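Local coordinates for 3-hydroxyisobutyrate dehydrogenase (Salmonella typhimurium, PDB 3G0O), which probably oxidises L-threonate to 2-dehydro-L-erythronate, passing the hydride to NAD(+) in preference to NADP(+), at residues G21-C26 / A44-E49; L27-S32 / L158-S163; I70-V73 / Q77-Q80. All coordinates share one frame; numbering follows the deposited sequence.

Contact 1: G21-C26 / A44-E49; sequences GAARSC and ANLLAE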
ATOM      1  N   GLY A  21       7.665 -21.981   6.126  1.00 21.76           N
ATOM      2  CA  GLY A  21       8.768 -21.213   5.581  1.00 20.45           C
ATOM      3  C   GLY A  21       9.914 -21.164   6.575  1.00 20.81           C
ATOM      4  O   GLY A  21      11.071 -21.370   6.207  1.00 21.26           O
ATOM      5  N   ALA A  22       9.594 -20.900   7.839  1.00 19.48           N
ATOM      6  CA  ALA A  22      10.613 -20.834   8.882  1.00 18.97           C
ATOM      7  C   ALA A  22      11.326 -22.181   9.021  1.00 20.15           C
ATOM      8  O   ALA A  22      12.554 -22.238   9.057  1.00 21.90           O
ATOM      9  CB  ALA A  22       9.980 -20.436  10.212  1.00 18.80           C
ATOM     10  N   ALA A  23      10.552 -23.259   9.091  1.00 20.21           N
ATOM     11  CA  ALA A  23      11.116 -24.598   9.227  1.00 21.34           C
ATOM     12  C   ALA A  23      12.054 -24.922   8.064  1.00 21.84           C
ATOM     13  O   ALA A  23      13.155 -25.433   8.274  1.00 21.89           O
ATOM     14  CB  ALA A  23      10.001 -25.628   9.308  1.00 21.33           C
ATOM     15  N   ARG A  24      11.622 -24.628   6.842  1.00 21.78           N
ATOM     16  CA  ARG A  24      12.456 -24.886   5.679  1.00 22.87           C
ATOM     17  C   ARG A  24      13.709 -24.023   5.693  1.00 23.19           C
ATOM     18  O   ARG A  24      14.788 -24.471   5.301  1.00 22.25           O
ATOM     19  CB  ARG A  24      11.665 -24.667   4.388  1.00 23.64           C
ATOM     20  CG  ARG A  24      10.673 -25.795   4.096  1.00 25.11           C
ATOM     21  CD  ARG A  24       9.921 -25.584   2.788  1.00 26.84           C
ATOM     22  NE  ARG A  24       9.233 -26.806   2.372  1.00 29.53           N
ATOM     23  CZ  ARG A  24       7.920 -26.917   2.205  1.00 31.54           C
ATOM     24  NH1 ARG A  24       7.126 -25.875   2.416  1.00 32.80           N
ATOM     25  NH2 ARG A  24       7.395 -28.076   1.830  1.00 29.79           N
ATOM     26  N   SER A  25      13.574 -22.786   6.161  1.00 21.92           N
ATOM     27  CA  SER A  25      14.718 -21.894   6.231  1.00 22.38           C
ATOM     28  C   SER A  25      15.712 -22.420   7.264  1.00 21.68           C
ATOM     29  O   SER A  25      16.922 -22.326   7.068  1.00 23.06           O
ATOM     30  CB  SER A  25      14.259 -20.480   6.587  1.00 22.18           C
ATOM     31  OG  SER A  25      13.432 -19.962   5.558  1.00 22.80           O
ATOM     32  N   CYS A  26      15.205 -22.972   8.365  1.00 22.30           N
ATOM     33  CA  CYS A  26      16.087 -23.529   9.389  1.00 23.22           C
ATOM     34  C   CYS A  26      16.806 -24.749   8.819  1.00 23.60           C
ATOM     35  O   CYS A  26      17.988 -24.959   9.086  1.00 23.91           O
ATOM     36  CB  CYS A  26      15.297 -23.928  10.633  1.00 22.71           C
ATOM     37  SG  CYS A  26      14.772 -22.531  11.649  1.00 22.75           S
ATOM     38  N   ALA A  44       4.707 -34.626   7.463  1.00 26.58           N
ATOM     39  CA  ALA A  44       5.300 -35.555   6.508  1.00 26.35           C
ATOM     40  C   ALA A  44       6.236 -34.845   5.536  1.00 27.04           C
ATOM     41  O   ALA A  44       7.312 -35.352   5.224  1.00 26.64           O
ATOM     42  CB  ALA A  44       4.203 -36.290   5.741  1.00 27.90           C
ATOM     43  N   ASN A  45       5.833 -33.674   5.046  1.00 27.41           N
ATOM     44  CA  ASN A  45       6.685 -32.941   4.118  1.00 28.17           C
ATOM     45  C   ASN A  45       7.989 -32.534   4.769  1.00 27.78           C
ATOM     46  O   ASN A  45       9.041 -32.576   4.137  1.00 28.71           O
ATOM     47  CB  ASN A  45       6.012 -31.669   3.608  1.00 30.42           C
ATOM     48  CG  ASN A  45       4.884 -31.951   2.671  1.00 33.43           C
ATOM     49  OD1 ASN A  45       4.929 -32.911   1.901  1.00 34.00           O
ATOM     50  ND2 ASN A  45       3.858 -31.107   2.711  1.00 34.91           N
ATOM     51  N   LEU A  46       7.911 -32.118   6.028  1.00 26.95           N
ATOM     52  CA  LEU A  46       9.100 -31.688   6.744  1.00 26.83           C
ATOM     53  C   LEU A  46      10.055 -32.861   6.932  1.00 26.11           C
ATOM     54  O   LEU A  46      11.266 -32.715   6.764  1.00 23.78           O
ATOM     55  CB  LEU A  46       8.711 -31.091   8.099  1.00 28.59           C
ATOM     56  CG  LEU A  46       9.652 -30.006   8.621  1.00 30.39           C
ATOM     57  CD1 LEU A  46       9.717 -28.860   7.614  1.00 30.73           C
ATOM     58  CD2 LEU A  46       9.158 -29.500   9.968  1.00 30.57           C
ATOM     59  N   LEU A  47       9.504 -34.025   7.268  1.00 25.88           N
ATOM     60  CA  LEU A  47      10.320 -35.219   7.461  1.00 26.56           C
ATOM     61  C   LEU A  47      11.016 -35.568   6.152  1.00 27.43           C
ATOM     62  O   LEU A  47      12.217 -35.844   6.126  1.00 27.47           O
ATOM     63  CB  LEU A  47       9.446 -36.393   7.927  1.00 26.89           C
ATOM     64  CG  LEU A  47       8.842 -36.260   9.330  1.00 27.39           C
ATOM     65  CD1 LEU A  47       7.994 -37.481   9.650  1.00 28.58           C
ATOM     66  CD2 LEU A  47       9.955 -36.101  10.354  1.00 28.91           C
ATOM     67  N   ALA A  48      10.255 -35.540   5.062  1.00 28.01           N
ATOM     68  CA  ALA A  48      10.792 -35.843   3.744  1.00 28.16           C
ATOM     69  C   ALA A  48      11.900 -34.866   3.370  1.00 28.96           C
ATOM     70  O   ALA A  48      12.725 -35.152   2.502  1.00 27.72           O
ATOM     71  CB  ALA A  48       9.681 -35.789   2.707  1.00 29.81           C
ATOM     72  N   GLU A  49      11.919 -33.714   4.030  1.00 29.21           N
ATOM     73  CA  GLU A  49      12.922 -32.698   3.748  1.00 29.92           C
ATOM     74  C   GLU A  49      14.103 -32.651   4.709  1.00 29.85           C
ATOM     75  O   GLU A  49      14.927 -31.739   4.636  1.00 31.10           O
ATOM     76  CB  GLU A  49      12.249 -31.330   3.653  1.00 30.54           C
ATOM     77  CG  GLU A  49      11.458 -31.177   2.362  1.00 33.00           C
ATOM     78  CD  GLU A  49      10.565 -29.957   2.349  1.00 34.38           C
ATOM     79  OE1 GLU A  49      11.066 -28.845   2.613  1.00 34.39           O
ATOM     80  OE2 GLU A  49       9.358 -30.116   2.066  1.00 35.71           O
TER

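Contact 2: L27-S32 / L158-S163; sequences LRAGLS and LDAVAS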
ATOM      1  N   LEU A  27      16.087 -25.551   8.034  1.00 24.29           N
ATOM      2  CA  LEU A  27      16.678 -26.734   7.416  1.00 25.58           C
ATOM      3  C   LEU A  27      17.777 -26.323   6.437  1.00 26.14           C
ATOM      4  O   LEU A  27      18.829 -26.959   6.376  1.00 25.94           O
ATOM      5  CB  LEU A  27      15.607 -27.569   6.694  1.00 25.16           C
ATOM      6  CG  LEU A  27      14.777 -28.525   7.562  1.00 24.88           C
ATOM      7  CD1 LEU A  27      13.801 -29.330   6.698  1.00 25.46           C
ATOM      8  CD2 LEU A  27      15.729 -29.475   8.299  1.00 26.92           C
ATOM      9  N   ARG A  28      17.543 -25.257   5.674  1.00 26.13           N
ATOM     10  CA  ARG A  28      18.553 -24.792   4.724  1.00 26.57           C
ATOM     11  C   ARG A  28      19.770 -24.270   5.465  1.00 27.03           C
ATOM     12  O   ARG A  28      20.896 -24.394   4.988  1.00 27.64           O
ATOM     13  CB  ARG A  28      18.015 -23.671   3.828  1.00 28.20           C
ATOM     14  CG  ARG A  28      17.016 -24.112   2.778  1.00 31.94           C
ATOM     15  CD  ARG A  28      16.980 -23.117   1.620  1.00 33.67           C
ATOM     16  NE  ARG A  28      16.790 -21.744   2.078  1.00 35.49           N
ATOM     17  CZ  ARG A  28      15.645 -21.262   2.553  1.00 35.39           C
ATOM     18  NH1 ARG A  28      14.573 -22.038   2.632  1.00 35.19           N
ATOM     19  NH2 ARG A  28      15.580 -20.002   2.965  1.00 33.97           N
ATOM     20  N   ALA A  29      19.536 -23.678   6.632  1.00 26.57           N
ATOM     21  CA  ALA A  29      20.612 -23.123   7.439  1.00 27.14           C
ATOM     22  C   ALA A  29      21.452 -24.211   8.099  1.00 26.58           C
ATOM     23  O   ALA A  29      22.488 -23.922   8.690  1.00 26.79           O
ATOM     24  CB  ALA A  29      20.039 -22.188   8.500  1.00 26.16           C
ATOM     25  N   GLY A  30      20.994 -25.456   8.011  1.00 26.90           N
ATOM     26  CA  GLY A  30      21.736 -26.559   8.599  1.00 26.90           C
ATOM     27  C   GLY A  30      21.455 -26.814  10.068  1.00 27.22           C
ATOM     28  O   GLY A  30      22.194 -27.541  10.734  1.00 27.73           O
ATOM     29  N   LEU A  31      20.393 -26.216  10.589  1.00 25.98           N
ATOM     30  CA  LEU A  31      20.041 -26.418  11.987  1.00 25.12           C
ATOM     31  C   LEU A  31      19.241 -27.711  12.109  1.00 24.47           C
ATOM     32  O   LEU A  31      18.518 -28.081  11.183  1.00 25.52           O
ATOM     33  CB  LEU A  31      19.190 -25.248  12.497  1.00 25.68           C
ATOM     34  CG  LEU A  31      19.720 -23.824  12.294  1.00 24.76           C
ATOM     35  CD1 LEU A  31      18.690 -22.822  12.802  1.00 24.47           C
ATOM     36  CD2 LEU A  31      21.048 -23.648  13.021  1.00 26.39           C
ATOM     37  N   SER A  32      19.383 -28.411  13.231  1.00 23.68           N
ATOM     38  CA  SER A  32      18.612 -29.633  13.448  1.00 22.88           C
ATOM     39  C   SER A  32      17.193 -29.131  13.681  1.00 22.41           C
ATOM     40  O   SER A  32      16.898 -28.534  14.714  1.00 21.57           O
ATOM     41  CB  SER A  32      19.125 -30.387  14.675  1.00 22.67           C
ATOM     42  OG  SER A  32      20.384 -30.981  14.407  1.00 24.35           O
ATOM     43  N   LEU A 158      17.073 -16.511  14.013  1.00 17.83           N
ATOM     44  CA  LEU A 158      16.783 -15.244  13.349  1.00 17.98           C
ATOM     45  C   LEU A 158      17.575 -15.105  12.049  1.00 18.92           C
ATOM     46  O   LEU A 158      17.032 -14.676  11.031  1.00 19.09           O
ATOM     47  CB  LEU A 158      17.090 -14.076  14.295  1.00 17.10           C
ATOM     48  CG  LEU A 158      16.224 -14.027  15.562  1.00 16.29           C
ATOM     49  CD1 LEU A 158      16.841 -13.078  16.579  1.00 16.66           C
ATOM     50  CD2 LEU A 158      14.809 -13.587  15.198  1.00 17.82           C
ATOM     51  N   ASP A 159      18.853 -15.477  12.077  1.00 19.40           N
ATOM     52  CA  ASP A 159      19.690 -15.393  10.879  1.00 19.44           C
ATOM     53  C   ASP A 159      19.110 -16.254   9.755  1.00 19.31           C
ATOM     54  O   ASP A 159      19.188 -15.902   8.580  1.00 19.74           O
ATOM     55  CB  ASP A 159      21.121 -15.887  11.164  1.00 22.68           C
ATOM     56  CG  ASP A 159      21.949 -14.900  11.970  1.00 26.04           C
ATOM     57  OD1 ASP A 159      21.479 -13.777  12.252  1.00 26.82           O
ATOM     58  OD2 ASP A 159      23.097 -15.260  12.316  1.00 26.45           O
ATOM     59  N   ALA A 160      18.528 -17.388  10.126  1.00 18.70           N
ATOM     60  CA  ALA A 160      17.974 -18.313   9.147  1.00 19.67           C
ATOM     61  C   ALA A 160      16.615 -17.924   8.581  1.00 19.14           C
ATOM     62  O   ALA A 160      16.417 -17.930   7.368  1.00 18.56           O
ATOM     63  CB  ALA A 160      17.891 -19.709   9.753  1.00 20.55           C
ATOM     64  N   VAL A 161      15.683 -17.590   9.463  1.00 19.38           N
ATOM     65  CA  VAL A 161      14.328 -17.259   9.041  1.00 19.03           C
ATOM     66  C   VAL A 161      14.075 -15.821   8.601  1.00 19.81           C
ATOM     67  O   VAL A 161      13.131 -15.568   7.852  1.00 18.19           O
ATOM     68  CB  VAL A 161      13.313 -17.592  10.157  1.00 17.63           C
ATOM     69  CG1 VAL A 161      13.543 -19.006  10.655  1.00 17.91           C
ATOM     70  CG2 VAL A 161      13.439 -16.588  11.300  1.00 18.52           C
ATOM     71  N   ALA A 162      14.912 -14.887   9.045  1.00 19.44           N
ATOM     72  CA  ALA A 162      14.699 -13.479   8.713  1.00 19.00           C
ATOM     73  C   ALA A 162      15.796 -12.774   7.929  1.00 20.89           C
ATOM     74  O   ALA A 162      16.955 -13.198   7.921  1.00 21.28           O
ATOM     75  CB  ALA A 162      14.430 -12.703   9.991  1.00 17.25           C
ATOM     76  N   SER A 163      15.405 -11.683   7.270  1.00 20.48           N
ATOM     77  CA  SER A 163      16.329 -10.856   6.502  1.00 21.75           C
ATOM     78  C   SER A 163      16.353  -9.448   7.106  1.00 21.75           C
ATOM     79  O   SER A 163      17.274  -8.671   6.864  1.00 23.66           O
ATOM     80  CB  SER A 163      15.916 -10.802   5.026  1.00 22.15           C
ATOM     81  OG  SER A 163      14.593 -10.330   4.872  1.00 24.99           O
TER

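Contact 3: I70-V73 / Q77-Q80; sequences ILVV and QVRQ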
ATOM      1  N   ILE A  70       7.201 -20.299  18.062  1.00 18.21           N
ATOM      2  CA  ILE A  70       5.762 -20.518  18.047  1.00 18.43           C
ATOM      3  C   ILE A  70       5.066 -19.563  17.084  1.00 18.75           C
ATOM      4  O   ILE A  70       4.949 -18.362  17.347  1.00 18.73           O
ATOM      5  CB  ILE A  70       5.172 -20.344  19.461  1.00 18.95           C
ATOM      6  CG1 ILE A  70       5.912 -21.261  20.439  1.00 19.04           C
ATOM      7  CG2 ILE A  70       3.681 -20.656  19.450  1.00 20.69           C
ATOM      8  CD1 ILE A  70       5.472 -21.113  21.884  1.00 17.44           C
ATOM      9  N   LEU A  71       4.615 -20.109  15.959  1.00 18.36           N
ATOM     10  CA  LEU A  71       3.927 -19.329  14.935  1.00 20.73           C
ATOM     11  C   LEU A  71       2.470 -19.768  14.884  1.00 22.06           C
ATOM     12  O   LEU A  71       2.092 -20.632  14.090  1.00 22.32           O
ATOM     13  CB  LEU A  71       4.598 -19.552  13.576  1.00 20.56           C
ATOM     14  CG  LEU A  71       6.022 -19.001  13.432  1.00 22.84           C
ATOM     15  CD1 LEU A  71       6.828 -19.879  12.500  1.00 24.76           C
ATOM     16  CD2 LEU A  71       5.975 -17.571  12.917  1.00 24.04           C
ATOM     17  N   VAL A  72       1.656 -19.172  15.749  1.00 22.55           N
ATOM     18  CA  VAL A  72       0.241 -19.498  15.815  1.00 23.69           C
ATOM     19  C   VAL A  72      -0.627 -18.244  15.727  1.00 24.86           C
ATOM     20  O   VAL A  72      -0.131 -17.121  15.806  1.00 24.68           O
ATOM     21  CB  VAL A  72      -0.088 -20.281  17.107  1.00 24.23           C
ATOM     22  CG1 VAL A  72       0.642 -21.617  17.092  1.00 23.00           C
ATOM     23  CG2 VAL A  72       0.308 -19.472  18.332  1.00 23.90           C
ATOM     24  N   VAL A  73      -1.928 -18.454  15.576  1.00 24.51           N
ATOM     25  CA  VAL A  73      -2.885 -17.364  15.423  1.00 26.17           C
ATOM     26  C   VAL A  73      -3.072 -16.419  16.605  1.00 24.92           C
ATOM     27  O   VAL A  73      -3.076 -15.201  16.427  1.00 25.75           O
ATOM     28  CB  VAL A  73      -4.276 -17.921  15.016  1.00 26.62           C
ATOM     29  CG1 VAL A  73      -5.289 -16.796  14.923  1.00 29.21           C
ATOM     30  CG2 VAL A  73      -4.173 -18.640  13.682  1.00 29.13           C
ATOM     31  N   GLN A  77      -3.675 -19.875  21.820  1.00 27.12           N
ATOM     32  CA  GLN A  77      -2.927 -20.983  21.248  1.00 26.56           C
ATOM     33  C   GLN A  77      -1.472 -20.996  21.718  1.00 26.16           C
ATOM     34  O   GLN A  77      -0.869 -22.061  21.849  1.00 25.73           O
ATOM     35  CB  GLN A  77      -3.010 -20.937  19.720  1.00 28.72           C
ATOM     36  CG  GLN A  77      -4.343 -21.452  19.181  1.00 32.16           C
ATOM     37  CD  GLN A  77      -4.527 -21.211  17.692  1.00 34.33           C
ATOM     38  OE1 GLN A  77      -3.598 -21.373  16.901  1.00 36.02           O
ATOM     39  NE2 GLN A  77      -5.741 -20.836  17.301  1.00 36.58           N
ATOM     40  N   VAL A  78      -0.908 -19.819  21.975  1.00 23.89           N
ATOM     41  CA  VAL A  78       0.468 -19.752  22.458  1.00 23.03           C
ATOM     42  C   VAL A  78       0.492 -20.371  23.850  1.00 22.85           C
ATOM     43  O   VAL A  78       1.349 -21.200  24.160  1.00 22.01           O
ATOM     44  CB  VAL A  78       0.981 -18.295  22.552  1.00 22.66           C
ATOM     45  CG1 VAL A  78       2.382 -18.278  23.149  1.00 21.71           C
ATOM     46  CG2 VAL A  78       0.996 -17.652  21.172  1.00 21.81           C
ATOM     47  N   ARG A  79      -0.462 -19.968  24.683  1.00 22.57           N
ATOM     48  CA  ARG A  79      -0.555 -20.488  26.038  1.00 24.50           C
ATOM     49  C   ARG A  79      -0.794 -21.995  26.069  1.00 25.44           C
ATOM     50  O   ARG A  79      -0.284 -22.684  26.953  1.00 25.55           O
ATOM     51  CB  ARG A  79      -1.665 -19.771  26.810  1.00 26.41           C
ATOM     52  CG  ARG A  79      -1.333 -18.329  27.171  1.00 27.90           C
ATOM     53  CD  ARG A  79      -2.317 -17.792  28.194  1.00 30.83           C
ATOM     54  NE  ARG A  79      -1.798 -16.607  28.875  1.00 32.20           N
ATOM     55  CZ  ARG A  79      -1.898 -15.364  28.415  1.00 33.35           C
ATOM     56  NH1 ARG A  79      -2.513 -15.124  27.264  1.00 34.22           N
ATOM     57  NH2 ARG A  79      -1.376 -14.361  29.109  1.00 33.06           N
ATOM     58  N   GLN A  80      -1.565 -22.511  25.114  1.00 26.16           N
ATOM     59  CA  GLN A  80      -1.836 -23.946  25.066  1.00 28.40           C
ATOM     60  C   GLN A  80      -0.586 -24.734  24.690  1.00 27.49           C
ATOM     61  O   GLN A  80      -0.387 -25.854  25.159  1.00 27.84           O
ATOM     62  CB  GLN A  80      -2.973 -24.254  24.084  1.00 30.77           C
ATOM     63  CG  GLN A  80      -4.353 -23.881  24.623  1.00 38.22           C
ATOM     64  CD  GLN A  80      -5.492 -24.260  23.683  1.00 41.71           C
ATOM     65  OE1 GLN A  80      -5.659 -25.433  23.323  1.00 44.66           O
ATOM     66  NE2 GLN A  80      -6.290 -23.269  23.289  1.00 42.72           N
TER
HETATM   67  O   HOH W   1      -2.530 -21.150  14.540  1.00 35.72           O

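Contact 1: G21-C26 / A44-E49
Ala23 and Arg24 of helix 17-28 face Leu46 of helix 40-48 and Glu49 just after its end, and the two backbones come closest where the CA atoms of Arg24 and Leu46 are 7.7 Å apart. The gap is spanned mainly by a side-on salt bridge. NE of Arg24 donates to OE1 of Glu49 over 2.8 Å, while NH2 of Arg24 meets OE2 of Glu49, also at 2.8 Å. Each oxygen receives its proton on the syn lone pair, and the guanidinium and carboxylate planes differ by just 10°; the twofold grip keeps the two groups nearly coplanar and limits their rotation. The extended arginine chain brings this edge across from its own helix, and its CG also lies 3.4 Å from Glu49 OE1. Asn45 adds a looser touch, its CB 4.2 Å from Arg24 NH2.

Deeper in, the contact is apolar. Leu46, with CG anti to the backbone N (chi1 -150°), turns its fork toward the methyl of Ala23: CD1 of Leu46 is 3.7 Å and CD2 4.0 Å from Ala23 CB. The salt bridge thus lies at the margin of a small hydrophobic seam. The two are the first helices of the Rossmann-type domain, following strands 9-13 and 32-36; Ala23 rests on Ile12 of strand 9-13, and Leu46 touches Ala51 beyond its helix.

Contact 2: L27-S32 / L158-S163
Ala29 and Ala160 meet methyl to methyl, with their CB atoms 3.5 Å apart and their CA atoms, at 5.7 Å, the closest pair of the two backbones. The approach is not symmetrical. The bond that carries the Ala29 methyl is aimed almost straight at Ala160, with an angle of about 155° from Ala29 CA through Ala29 CB to Ala160 CB. Measured from Ala160 CA through Ala160 CB to Ala29 CB, the angle is only 118°, so Ala29 meets the flank of that methyl.

What Ala160 does point at is Leu31: the angle from Ala160 CA through Ala160 CB to Leu31 CD1 is 155°, although the gap between Ala160 CB and Leu31 CD1 is a loose 4.4 Å. CD1 is the branch of Leu31 that continues its chain in extended form, which carries it out to the neighbouring helix. The single methyl of Ala160 is therefore shared by two side chains.

Both of those side chains owe their places to the Schellman motif that ends helix 17-28. Gly30 has positive phi; its N bonds to Leu27 O at 3.1 Å, and Leu31 N probably bonds to Cys26 O. Leu31 folds back to touch Cys26, the hydrophobic contact that usually accompanies this motif.

The contact lies at the surface and is purely apolar. Beneath it, Val161 packs on Ala22 and Cys26, and Leu31 reaches Val10 of strand 9-13. Helix 148-161 is thus laid against helix 17-28 just before the chain enters strand 162-169, and the 27-32 segment leads directly into strand 32-36.

Contact 3: I70-V73 / Q77-Q80
Val72 and Val78 pack across a strand-turn-helix unit of the Rossmann-type domain, in which the chain leaving strand 67-70 turns into helix 75-82, whose Val78 packs back on the loop. The apolar part is centred on these two valines. CG2 of Val72 and CG2 of Val78 are 3.4 Å apart, tighter than usual van der Waals contact. CG2 of Val72 lies between its own backbone N and carbonyl carbon (chi1 -64° places CG1 beside the N), and that is the branch turned to the helix. Further back along the strand, Ile70 CD1 approaches Val78 CG1 more loosely, at 4.4 Å. Val78 also rests on Val100 of strand 97-100, so the helix packs on two adjacent strands of the sheet, 67-70 and 97-100, and on the loop.

A second set of contacts is made by the extended Gln77, which lies alongside the loop. Its OE1 is 3.7 Å from Val72 CB, and its NE2 lies 4.0 Å from Val73 CB. The start of the helix is further tied to the turn by a hydrogen bond from Gln77 N to Asn74 OD1.

Val72 touches the glycine-rich turn after strand 9-13, a GxGxxG sequence consistent with dinucleotide binding, and the side chain of Val73 is about 10 Å from that of Lys179, the predicted catalytic residue. The polar link across the contact runs through water: one molecule accepts from Val73 N at 3.0 Å and donates to Gln77 OE1 at 2.6 Å.

From the N terminus, helix 17-28 supplies 21-26 to contact 1, and its end, with the turn that follows, supplies 27-32 to contact 2. The chain runs through strand 32-36 before 44-49 closes contact 1 across 17 intervening residues. Contact 2 stays open much longer, until 158-163, so the two cross. Contact 3 follows contact 1 in series and is nested inside the loop of contact 2, closing the brief turn from strand 67-70 to helix 75-82. Contacts 1 and 2 also touch, Ser25 CB packing on Ala160 O, whereas contact 3 meets contact 1 where Leu71 touches Ala22. Contact 2 ties the first helix to the late helix 148-161; contacts 1 and 3 tie neighbouring elements of the same domain.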